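Local structure of methanol--corrinoid protein co-methyltransferase (2I2X) at residues V26-D31 against G211-G216; N179-L184 against A427-L432. The protein catalyses transfer of the methyl group of methanol to the cob(I)amide bound by its partner MtaC, the first step of methanogenesis from methanol. All coordinates share one frame; numbering follows the deposited sequence.

Contact 1. Residues V26-D31 against G211-G216; sequences VKAGLD and GTISAG
Ile213 supplies most of the surface buried here, reaching across to strand 25-28 and ending between Val26 and Ala28. Its CD1 lies 3.7 Å from Val26 CG1 and 3.5 Å from Ala28 CB, so one methyl serves both residues. Val26 and Ile213 approach tip to tip. With CG1 anti to the backbone N (chi1 175°), Val26 presents that branch to the isoleucine, whose CG1 and CG2 each lie 4.1 Å from Val26 CG1. The two strands are well apart, their axes 9.3 Å from each other at closest and inclined at 126°, and they share no sheet; what bridges the gap is the Ile213 side chain, meeting the side chains of Val26 and Ala28. Strand 213-216 is part of the parallel TIM-barrel sheet, next to strand 160-163, whereas 25-28 pairs with 32-33 in a small hairpin lying against the start of strand 213-216. Were Ile213 cut back to an alanine, Val26 CG1 and Ala28 CB would probably lose the methyl that touches both, and a gap would open between hairpin and strand. Val263 touches both Val26 and Ile213, and Leu160 touches both Ala28 and Ile213, which makes apolar residues fitting on each strand. A long branched chain suits position 213, since it must span the distance, while the small Ala28 admits its end close to the hairpin backbone.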
loop_
_atom_site.group_PDB
_atom_site.type_symbol
_atom_site.label_atom_id
_atom_site.label_comp_id
_atom_site.label_asym_id
_atom_site.label_seq_id
_atom_site.Cartn_x
_atom_site.Cartn_y
_atom_site.Cartn_z
ATOM N N VAL A 26 20.218 -17.783 11.477
ATOM C CA VAL A 26 21.278 -16.886 11.005
ATOM C C VAL A 26 21.353 -15.646 11.918
ATOM O O VAL A 26 20.366 -14.949 12.128
ATOM C CB VAL A 26 21.036 -16.447 9.525
ATOM C CG1 VAL A 26 22.066 -15.409 9.058
ATOM C CG2 VAL A 26 21.025 -17.628 8.601
ATOM N N LYS A 27 22.526 -15.407 12.488
ATOM C CA LYS A 27 22.793 -14.238 13.319
ATOM C C LYS A 27 23.440 -13.168 12.431
ATOM O O LYS A 27 24.274 -13.507 11.616
ATOM C CB LYS A 27 23.737 -14.634 14.444
ATOM C CG LYS A 27 23.159 -15.693 15.402
ATOM C CD LYS A 27 24.247 -16.179 16.343
ATOM C CE LYS A 27 23.781 -16.286 17.768
ATOM N NZ LYS A 27 23.334 -17.622 18.164
ATOM N N ALA A 28 23.054 -11.894 12.563
ATOM C CA ALA A 28 23.550 -10.840 11.644
ATOM C C ALA A 28 23.149 -9.420 12.061
ATOM O O ALA A 28 22.226 -9.226 12.825
ATOM C CB ALA A 28 23.086 -11.099 10.213
ATOM N N GLY A 29 23.854 -8.435 11.530
ATOM C CA GLY A 29 23.554 -7.036 11.749
ATOM C C GLY A 29 23.563 -6.632 13.201
ATOM O O GLY A 29 24.385 -7.105 13.993
ATOM N N LEU A 30 22.618 -5.767 13.550
ATOM C CA LEU A 30 22.584 -5.183 14.867
ATOM C C LEU A 30 21.677 -5.989 15.763
ATOM O O LEU A 30 20.476 -5.701 15.879
ATOM C CB LEU A 30 22.164 -3.727 14.774
ATOM C CG LEU A 30 23.112 -2.860 13.922
ATOM C CD1 LEU A 30 22.496 -1.518 13.574
ATOM C CD2 LEU A 30 24.466 -2.666 14.635
ATOM N N ASP A 31 22.244 -7.036 16.361
ATOM C CA ASP A 31 21.529 -7.827 17.359
ATOM C C ASP A 31 20.296 -8.577 16.778
ATOM O O ASP A 31 19.382 -8.961 17.502
ATOM C CB ASP A 31 21.158 -6.911 18.536
ATOM C CG ASP A 31 20.723 -7.672 19.747
ATOM O OD1 ASP A 31 21.363 -8.709 20.048
ATOM O OD2 ASP A 31 19.742 -7.230 20.411
ATOM N N GLY A 211 33.143 -11.038 6.881
ATOM C CA GLY A 211 32.334 -11.290 8.082
ATOM C C GLY A 211 30.859 -10.974 7.879
ATOM O O GLY A 211 30.162 -10.663 8.839
ATOM N N THR A 212 30.376 -11.030 6.635
ATOM C CA THR A 212 28.969 -10.804 6.364
ATOM C C THR A 212 28.223 -12.100 6.019
ATOM O O THR A 212 28.739 -13.209 6.196
ATOM C CB THR A 212 28.772 -9.759 5.279
ATOM O OG1 THR A 212 29.332 -10.243 4.041
ATOM C CG2 THR A 212 29.415 -8.419 5.713
ATOM N N ILE A 213 26.992 -11.973 5.541
ATOM C CA ILE A 213 26.237 -13.182 5.282
ATOM C C ILE A 213 25.936 -13.446 3.831
ATOM O O ILE A 213 25.416 -12.599 3.134
ATOM C CB ILE A 213 25.032 -13.329 6.233
ATOM C CG1 ILE A 213 25.561 -14.057 7.492
ATOM C CG2 ILE A 213 23.894 -14.135 5.571
ATOM C CD1 ILE A 213 25.187 -13.420 8.746
ATOM N N SER A 214 26.316 -14.629 3.378
ATOM C CA SER A 214 25.975 -15.064 2.041
ATOM C C SER A 214 24.525 -15.545 2.128
ATOM O O SER A 214 24.254 -16.634 2.638
ATOM C CB SER A 214 26.936 -16.177 1.600
ATOM O OG SER A 214 26.576 -16.712 0.350
ATOM N N ALA A 215 23.589 -14.722 1.673
ATOM C CA ALA A 215 22.198 -14.962 1.996
ATOM C C ALA A 215 21.446 -15.913 1.043
ATOM O O ALA A 215 20.860 -16.894 1.488
ATOM C CB ALA A 215 21.461 -13.644 2.193
ATOM N N GLY A 216 21.458 -15.625 -0.256
ATOM C CA GLY A 216 20.847 -16.508 -1.254
ATOM C C GLY A 216 20.260 -15.732 -2.422
ATOM O O GLY A 216 20.223 -14.502 -2.396
#

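Contact 2. Residues N179-L184 against A427-L432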
loop_
_atom_site.group_PDB
_atom_site.type_symbol
_atom_site.label_atom_id
_atom_site.label_comp_id
_atom_site.label_asym_id
_atom_site.label_seq_id
_atom_site.Cartn_x
_atom_site.Cartn_y
_atom_site.Cartn_z
ATOM N N ASN A 179 5.671 -23.154 -24.830
ATOM C CA ASN A 179 5.329 -24.418 -24.158
ATOM C C ASN A 179 6.427 -25.466 -24.354
ATOM O O ASN A 179 6.164 -26.669 -24.438
ATOM C CB ASN A 179 3.965 -24.935 -24.615
ATOM C CG ASN A 179 2.804 -24.020 -24.160
ATOM O OD1 ASN A 179 2.949 -23.205 -23.241
ATOM N ND2 ASN A 179 1.656 -24.158 -24.811
ATOM N N ASP A 180 7.664 -24.986 -24.433
ATOM C CA ASP A 180 8.806 -25.861 -24.572
ATOM C C ASP A 180 9.244 -26.280 -23.163
ATOM O O ASP A 180 10.128 -25.665 -22.532
ATOM C CB ASP A 180 9.924 -25.180 -25.376
ATOM C CG ASP A 180 11.106 -26.102 -25.632
ATOM O OD1 ASP A 180 11.118 -27.248 -25.104
ATOM O OD2 ASP A 180 12.030 -25.682 -26.372
ATOM N N ILE A 181 8.588 -27.322 -22.661
ATOM C CA ILE A 181 8.861 -27.824 -21.326
ATOM C C ILE A 181 10.320 -28.299 -21.110
ATOM O O ILE A 181 10.971 -27.881 -20.132
ATOM C CB ILE A 181 7.892 -28.919 -20.955
ATOM C CG1 ILE A 181 6.449 -28.439 -21.145
ATOM C CG2 ILE A 181 8.167 -29.371 -19.554
ATOM C CD1 ILE A 181 6.115 -27.041 -20.581
ATOM N N PRO A 182 10.851 -29.143 -22.031
ATOM C CA PRO A 182 12.275 -29.481 -21.974
ATOM C C PRO A 182 13.188 -28.245 -21.935
ATOM O O PRO A 182 14.193 -28.244 -21.220
ATOM C CB PRO A 182 12.486 -30.270 -23.279
ATOM C CG PRO A 182 11.164 -30.910 -23.531
ATOM C CD PRO A 182 10.181 -29.834 -23.157
ATOM N N GLY A 183 12.855 -27.205 -22.701
ATOM C CA GLY A 183 13.625 -25.966 -22.668
ATOM C C GLY A 183 13.586 -25.342 -21.275
ATOM O O GLY A 183 14.613 -24.886 -20.751
ATOM N N LEU A 184 12.405 -25.352 -20.662
ATOM C CA LEU A 184 12.288 -24.955 -19.265
ATOM C C LEU A 184 13.246 -25.737 -18.369
ATOM O O LEU A 184 13.999 -25.124 -17.604
ATOM C CB LEU A 184 10.840 -25.098 -18.780
ATOM C CG LEU A 184 9.807 -23.956 -18.837
ATOM C CD1 LEU A 184 10.161 -22.757 -19.716
ATOM C CD2 LEU A 184 8.436 -24.533 -19.220
ATOM N N ALA A 427 3.827 -35.755 -20.209
ATOM C CA ALA A 427 4.278 -36.690 -21.248
ATOM C C ALA A 427 5.632 -36.275 -21.833
ATOM O O ALA A 427 6.490 -37.130 -22.053
ATOM C CB ALA A 427 3.208 -36.885 -22.349
ATOM N N ALA A 428 5.827 -34.972 -22.056
ATOM C CA ALA A 428 7.111 -34.456 -22.567
ATOM C C ALA A 428 8.244 -34.660 -21.586
ATOM O O ALA A 428 9.358 -34.966 -21.997
ATOM C CB ALA A 428 7.015 -32.983 -22.945
ATOM N N LEU A 429 7.976 -34.505 -20.290
ATOM C CA LEU A 429 9.009 -34.735 -19.278
ATOM C C LEU A 429 9.316 -36.214 -19.143
ATOM O O LEU A 429 10.461 -36.593 -18.862
ATOM C CB LEU A 429 8.609 -34.184 -17.911
ATOM C CG LEU A 429 8.486 -32.665 -17.743
ATOM C CD1 LEU A 429 7.493 -32.375 -16.615
ATOM C CD2 LEU A 429 9.851 -32.054 -17.476
ATOM N N GLU A 430 8.292 -37.042 -19.339
ATOM C CA GLU A 430 8.462 -38.467 -19.150
ATOM C C GLU A 430 9.180 -39.116 -20.342
ATOM O O GLU A 430 9.737 -40.192 -20.205
ATOM C CB GLU A 430 7.133 -39.146 -18.793
ATOM C CG GLU A 430 6.670 -38.782 -17.379
ATOM C CD GLU A 430 5.457 -39.546 -16.879
ATOM O OE1 GLU A 430 5.479 -39.978 -15.705
ATOM O OE2 GLU A 430 4.469 -39.691 -17.622
ATOM N N ALA A 431 9.201 -38.440 -21.488
ATOM C CA ALA A 431 9.859 -38.979 -22.691
ATOM C C ALA A 431 11.356 -38.695 -22.695
ATOM O O ALA A 431 12.065 -39.246 -23.519
ATOM C CB ALA A 431 9.205 -38.424 -23.982
ATOM N N LEU A 432 11.827 -37.842 -21.779
ATOM C CA LEU A 432 13.233 -37.473 -21.718
ATOM C C LEU A 432 14.086 -38.624 -21.199
ATOM O O LEU A 432 13.583 -39.485 -20.488
ATOM C CB LEU A 432 13.436 -36.223 -20.859
ATOM C CG LEU A 432 12.815 -34.941 -21.426
ATOM C CD1 LEU A 432 12.753 -33.787 -20.360
ATOM C CD2 LEU A 432 13.483 -34.500 -22.751
#
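Ile181 meets Leu429 through a single branch. Its CB projects toward 427-432 but makes no close contact there; the approach belongs to Ile181 CG2, which lies 3.8 Å from Leu429 CG and equally near its CD2. The two side chains cross at about a right angle, the isoleucine methyl resting on the leucine fork. The other branch departs: CG1 stands anti to the carbonyl carbon (chi1 -53°) and takes the tip back to its own helix, where Ile181 CD1 comes to 3.7 Å from Leu184 CD2. Branching at CB suits this place, because one residue can face two neighbours at once; Ile242 of helix 240-259 adds a third. The contact joins the first turn of helix 181-210, which leads into a strand of the TIM barrel, to the last part of helix 416-430 and the residues after it, consistent with the helix bundle that accompanies the barrel in MtaB. Pro182 fits that first turn, where a missing backbone N-H costs no helical bond, and its rigid ring offers CG to Leu432 CD2 at 4.3 Å. Ala428's lone methyl fits loosely against the ring where the backbones are near, the Pro182 and Leu429 CA atoms being 6.7 Å apart. Asp180 is the N-cap: its OD1 accepts from Gly183 N at 3.0 Å, the N-H coming from well above the carboxylate plane, while Tyr447 OH bonds to OD2. Glycine suits position 183, as a CB there would clash with that OD2. Leu429 also packs against helix 389-409, touching Ala397, Ile398 and Cys401.

Overall arrangement
Contacts 1 and 2 lie on opposite sides of the chain's centre, their centres about 17 and 24 Å from that of the chain and about 39 Å from each other, with their nearest atoms about 19 Å apart. Helix 181-210 connects them: it starts in contact 2 and is followed in the chain by strand 213-216 of contact 1. Both are away from the metal and corrinoid sites, yet each adjoins elements leading there. Just after strand 213-216 comes Cys220, which binds zinc with Glu164 and Cys269. Beside contact 2, Leu184 packs on Phe172 and Ala175 of helix 169-176, the helix that brings Lys169 and Asp173 to the corrinoid pocket.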